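PDB 5E75: SusD-like protein BACOVA_02651 from Bacteroides ovatus, which binds polysaccharide at the cell surface and probably holds xyloglucan there before its transport into the periplasm for degradation. Local coordinates for residues A22-L27 and K175-S180; A105-I110 and V166-E171. One frame throughout, in Å; residues are numbered along the deposited sequence.

Contact 1: residues A22-L27 and K175-S180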
# COMPACT_ATOMS: atom_id res chain seq x y z
N ALA A 22 -8.34 5.72 -24.27
CA ALA A 22 -7.47 6.86 -24.00
C ALA A 22 -8.06 7.74 -22.89
O ALA A 22 -7.32 8.34 -22.10
CB ALA A 22 -7.24 7.67 -25.29
N ALA A 23 -9.39 7.81 -22.80
CA ALA A 23 -10.06 8.57 -21.74
C ALA A 23 -10.06 7.87 -20.37
O ALA A 23 -10.20 8.53 -19.33
CB ALA A 23 -11.49 8.89 -22.16
N THR A 24 -9.92 6.55 -20.35
CA THR A 24 -9.91 5.83 -19.08
C THR A 24 -8.47 5.62 -18.55
O THR A 24 -8.28 5.35 -17.37
CB THR A 24 -10.61 4.46 -19.21
OG1 THR A 24 -9.93 3.65 -20.16
CG2 THR A 24 -12.06 4.65 -19.65
N ALA A 25 -7.48 5.78 -19.41
CA ALA A 25 -6.08 5.61 -19.00
C ALA A 25 -5.70 6.48 -17.80
O ALA A 25 -4.99 6.01 -16.92
CB ALA A 25 -5.15 5.86 -20.18
N PRO A 26 -6.20 7.72 -17.71
CA PRO A 26 -5.80 8.53 -16.55
C PRO A 26 -6.32 8.01 -15.19
O PRO A 26 -5.84 8.47 -14.15
CB PRO A 26 -6.39 9.91 -16.86
CG PRO A 26 -6.58 9.94 -18.35
CD PRO A 26 -6.93 8.53 -18.71
N LEU A 27 -7.27 7.08 -15.19
CA LEU A 27 -7.68 6.43 -13.93
C LEU A 27 -6.53 5.69 -13.25
O LEU A 27 -6.61 5.39 -12.06
CB LEU A 27 -8.81 5.43 -14.19
CG LEU A 27 -10.18 5.98 -14.55
CD1 LEU A 27 -11.09 4.86 -15.02
CD2 LEU A 27 -10.81 6.71 -13.37
N LYS A 175 -1.45 -5.09 -21.11
CA LYS A 175 -0.49 -4.93 -20.02
C LYS A 175 -0.68 -3.58 -19.33
O LYS A 175 -0.68 -2.55 -19.97
CB LYS A 175 0.93 -5.08 -20.58
CG LYS A 175 1.96 -5.34 -19.52
CD LYS A 175 3.24 -5.96 -20.10
CE LYS A 175 4.21 -4.91 -20.60
NZ LYS A 175 5.53 -5.03 -19.92
N GLY A 176 -0.84 -3.62 -18.00
CA GLY A 176 -1.09 -2.42 -17.22
C GLY A 176 -2.54 -2.16 -16.89
O GLY A 176 -2.83 -1.32 -16.04
N ARG A 177 -3.46 -2.87 -17.54
CA ARG A 177 -4.88 -2.70 -17.29
C ARG A 177 -5.43 -3.79 -16.38
O ARG A 177 -4.90 -4.91 -16.33
CB ARG A 177 -5.64 -2.68 -18.61
CG ARG A 177 -5.31 -1.46 -19.47
CD ARG A 177 -6.53 -0.75 -19.88
NE ARG A 177 -6.20 0.49 -20.57
CZ ARG A 177 -6.89 1.62 -20.45
NH1 ARG A 177 -7.92 1.71 -19.62
NH2 ARG A 177 -6.52 2.67 -21.14
N ALA A 178 -6.51 -3.46 -15.68
CA ALA A 178 -7.10 -4.38 -14.72
C ALA A 178 -7.80 -5.55 -15.38
O ALA A 178 -8.41 -5.43 -16.44
CB ALA A 178 -8.08 -3.63 -13.86
N THR A 179 -7.72 -6.70 -14.72
CA THR A 179 -8.50 -7.87 -15.08
C THR A 179 -9.52 -8.19 -13.99
O THR A 179 -9.48 -7.64 -12.88
CB THR A 179 -7.61 -9.10 -15.21
OG1 THR A 179 -7.03 -9.41 -13.94
CG2 THR A 179 -6.50 -8.87 -16.24
N SER A 180 -10.41 -9.13 -14.27
CA SER A 180 -11.34 -9.58 -13.25
C SER A 180 -10.63 -10.26 -12.07
O SER A 180 -11.16 -10.25 -10.97
CB SER A 180 -12.39 -10.51 -13.83
OG SER A 180 -11.80 -11.55 -14.56
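In the helical N-terminal part of this SusD-family protein, whose sequence families belong to the TPR clan, Arg177 in the loop between helices 151-168 and 180-195 reaches across to Thr24 and Ala25 on segment 22-27, which passes from helix 17-24 into 3-10 geometry. The backbones stay well apart, 8.6 Å between the CA atoms of Ala25 and Arg177, and a long side chain is what spans the distance. NH1 of Arg177 donates to OG1 of Thr24 at 2.8 Å; the bond is somewhat bent, 147° at the hydrogen, and the oxygen lies near the guanidinium edge, 22° out of its plane. Thr24 offers that oxygen because OG1 sits between the backbone N and the carbonyl carbon (chi1 62°), where it also bonds to O of Glu21. NH2 of Arg177 bonds to the same carbonyl, and NH1 forms a salt bridge with Glu112 on helix 103-125, so one cation ties three parts of the domain together. A leucine here would probably leave Glu112 with a weak, long pairing to Lys108 and strip Thr24 OG1 of its guanidinium donor. Ala25 is small enough to let the guanidinium in, its CB resting obliquely 3.6 Å from NH2 of Arg177.

Contact 2: residues A105-I110 and V166-E171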
# COMPACT_ATOMS: atom_id res chain seq x y z
N ALA A 105 -16.45 -2.55 -24.71
CA ALA A 105 -15.60 -1.44 -24.31
C ALA A 105 -16.31 -0.53 -23.29
O ALA A 105 -15.67 -0.04 -22.36
CB ALA A 105 -15.18 -0.66 -25.52
N LYS A 106 -17.61 -0.33 -23.45
CA LYS A 106 -18.34 0.54 -22.55
C LYS A 106 -18.37 -0.04 -21.14
O LYS A 106 -18.10 0.66 -20.16
CB LYS A 106 -19.76 0.80 -23.08
CG LYS A 106 -19.76 1.73 -24.28
CD LYS A 106 -21.13 2.34 -24.52
CE LYS A 106 -21.88 1.61 -25.55
NZ LYS A 106 -23.20 2.26 -25.77
N THR A 107 -18.67 -1.32 -21.04
CA THR A 107 -18.72 -1.98 -19.75
C THR A 107 -17.34 -2.15 -19.13
O THR A 107 -17.21 -2.08 -17.91
CB THR A 107 -19.44 -3.35 -19.83
OG1 THR A 107 -18.80 -4.21 -20.79
CG2 THR A 107 -20.91 -3.17 -20.22
N LYS A 108 -16.32 -2.36 -19.95
CA LYS A 108 -14.95 -2.40 -19.44
C LYS A 108 -14.58 -1.05 -18.83
O LYS A 108 -13.97 -0.99 -17.75
CB LYS A 108 -13.99 -2.77 -20.57
CG LYS A 108 -12.51 -2.72 -20.21
CD LYS A 108 -11.72 -3.29 -21.37
CE LYS A 108 -10.28 -2.83 -21.35
NZ LYS A 108 -10.10 -1.34 -21.41
N ALA A 109 -14.94 0.05 -19.49
CA ALA A 109 -14.62 1.37 -18.99
C ALA A 109 -15.33 1.67 -17.67
O ALA A 109 -14.73 2.19 -16.72
CB ALA A 109 -14.97 2.44 -20.03
N ILE A 110 -16.62 1.33 -17.60
CA ILE A 110 -17.36 1.49 -16.36
C ILE A 110 -16.74 0.62 -15.28
O ILE A 110 -16.60 1.05 -14.13
CB ILE A 110 -18.86 1.15 -16.53
CG1 ILE A 110 -19.50 2.18 -17.47
CG2 ILE A 110 -19.58 1.15 -15.19
CD1 ILE A 110 -20.87 1.73 -18.02
N VAL A 166 -15.94 -7.35 -11.20
CA VAL A 166 -15.74 -8.79 -11.36
C VAL A 166 -16.53 -9.28 -12.58
O VAL A 166 -16.03 -10.10 -13.36
CB VAL A 166 -16.19 -9.57 -10.10
CG1 VAL A 166 -16.28 -11.10 -10.37
CG2 VAL A 166 -15.24 -9.28 -8.93
N ASP A 167 -17.76 -8.81 -12.73
CA ASP A 167 -18.62 -9.28 -13.81
C ASP A 167 -18.30 -8.70 -15.18
O ASP A 167 -18.68 -9.29 -16.20
CB ASP A 167 -20.08 -8.99 -13.47
CG ASP A 167 -20.59 -9.82 -12.32
OD1 ASP A 167 -20.01 -10.90 -12.05
OD2 ASP A 167 -21.57 -9.38 -11.68
N ASN A 168 -17.61 -7.56 -15.24
CA ASN A 168 -17.44 -6.87 -16.51
C ASN A 168 -16.01 -6.60 -16.98
O ASN A 168 -15.80 -6.02 -18.04
CB ASN A 168 -18.22 -5.55 -16.48
CG ASN A 168 -19.71 -5.77 -16.47
OD1 ASN A 168 -20.32 -5.98 -17.52
ND2 ASN A 168 -20.31 -5.73 -15.30
N LEU A 169 -15.03 -7.00 -16.19
CA LEU A 169 -13.66 -7.03 -16.68
C LEU A 169 -13.39 -8.42 -17.23
O LEU A 169 -14.03 -9.39 -16.85
CB LEU A 169 -12.66 -6.72 -15.55
CG LEU A 169 -12.71 -5.30 -14.99
CD1 LEU A 169 -11.84 -5.22 -13.76
CD2 LEU A 169 -12.29 -4.25 -16.03
N SER A 170 -12.42 -8.53 -18.13
CA SER A 170 -12.05 -9.82 -18.69
C SER A 170 -10.93 -10.45 -17.88
O SER A 170 -10.26 -9.75 -17.11
CB SER A 170 -11.62 -9.66 -20.14
OG SER A 170 -10.79 -8.53 -20.30
N GLU A 171 -10.72 -11.75 -18.06
CA GLU A 171 -9.64 -12.47 -17.40
C GLU A 171 -8.27 -12.04 -17.89
O GLU A 171 -7.27 -12.16 -17.18
CB GLU A 171 -9.78 -13.98 -17.59
CG GLU A 171 -11.01 -14.57 -16.92
CD GLU A 171 -11.10 -16.09 -17.00
OE1 GLU A 171 -10.30 -16.72 -17.72
OE2 GLU A 171 -11.98 -16.65 -16.32
O HOH W 1 -17.01 -6.33 -20.35
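Asn168, at the last turn of helix 151-168, packs against Thr107 on helix 103-125, and the two side chains cross at about a right angle. CB of Asn168 starts 3.9 Å from the backbone O of Thr107. Next along, CG lies beside CB of Thr107; it is turned anti to its own carbonyl carbon (chi1 -69°), which carries the amide over toward the threonine. At the tip the two branches part company: OD1 of Asn168 rests 3.6 Å from CB of Thr107 and also meets its CG2 methyl, whereas ND2 donates back to O of Tyr164 in its own helix. Asparagine suits this place because its short amide can donate from ND2 to that carbonyl one turn back while OD1 lies against the carbons of Thr107.

The polar link runs through a water, which donates to OG1 of Thr107 at 2.8 Å and to O of Asn168 at 2.6 Å. The threonine hydroxyl bonds in addition within its own helix, to O of Glu103 and O of Ala104. One residue further on, where the chain leaves the helix, Leu169 places CD2 4.1 Å from O of Lys108. CG of Lys108 lies 4.5 Å from CD2 of Leu169, while NZ of Lys108 leads away toward Glu112 in a weak, long ion pair. With no direct hydrogen bond between the segments, the junction depends on van der Waals packing and a single water bridge.

Overall arrangement
Contacts 1 and 2 have their centres 10 Å apart, on the same side of the chain's centre, and 105-110 and 166-171 both fall between the two segments of contact 1 in sequence. Helix 151-168 and the loop after it join them: 166-171 runs off the end of the helix, and 175-180 leads into helix 180-195. The chain closes on itself there, with N of Ser180 2.9 Å from O of Ser170 in a probable hydrogen bond. Helix 103-125 is the other shared element, carrying Lys108 of contact 2 and the acid that meets the arginine of contact 1. The centres of contacts 1 and 2 lie about 19 and 24 Å from the centre of the chain; both are partly buried packing within the helical part.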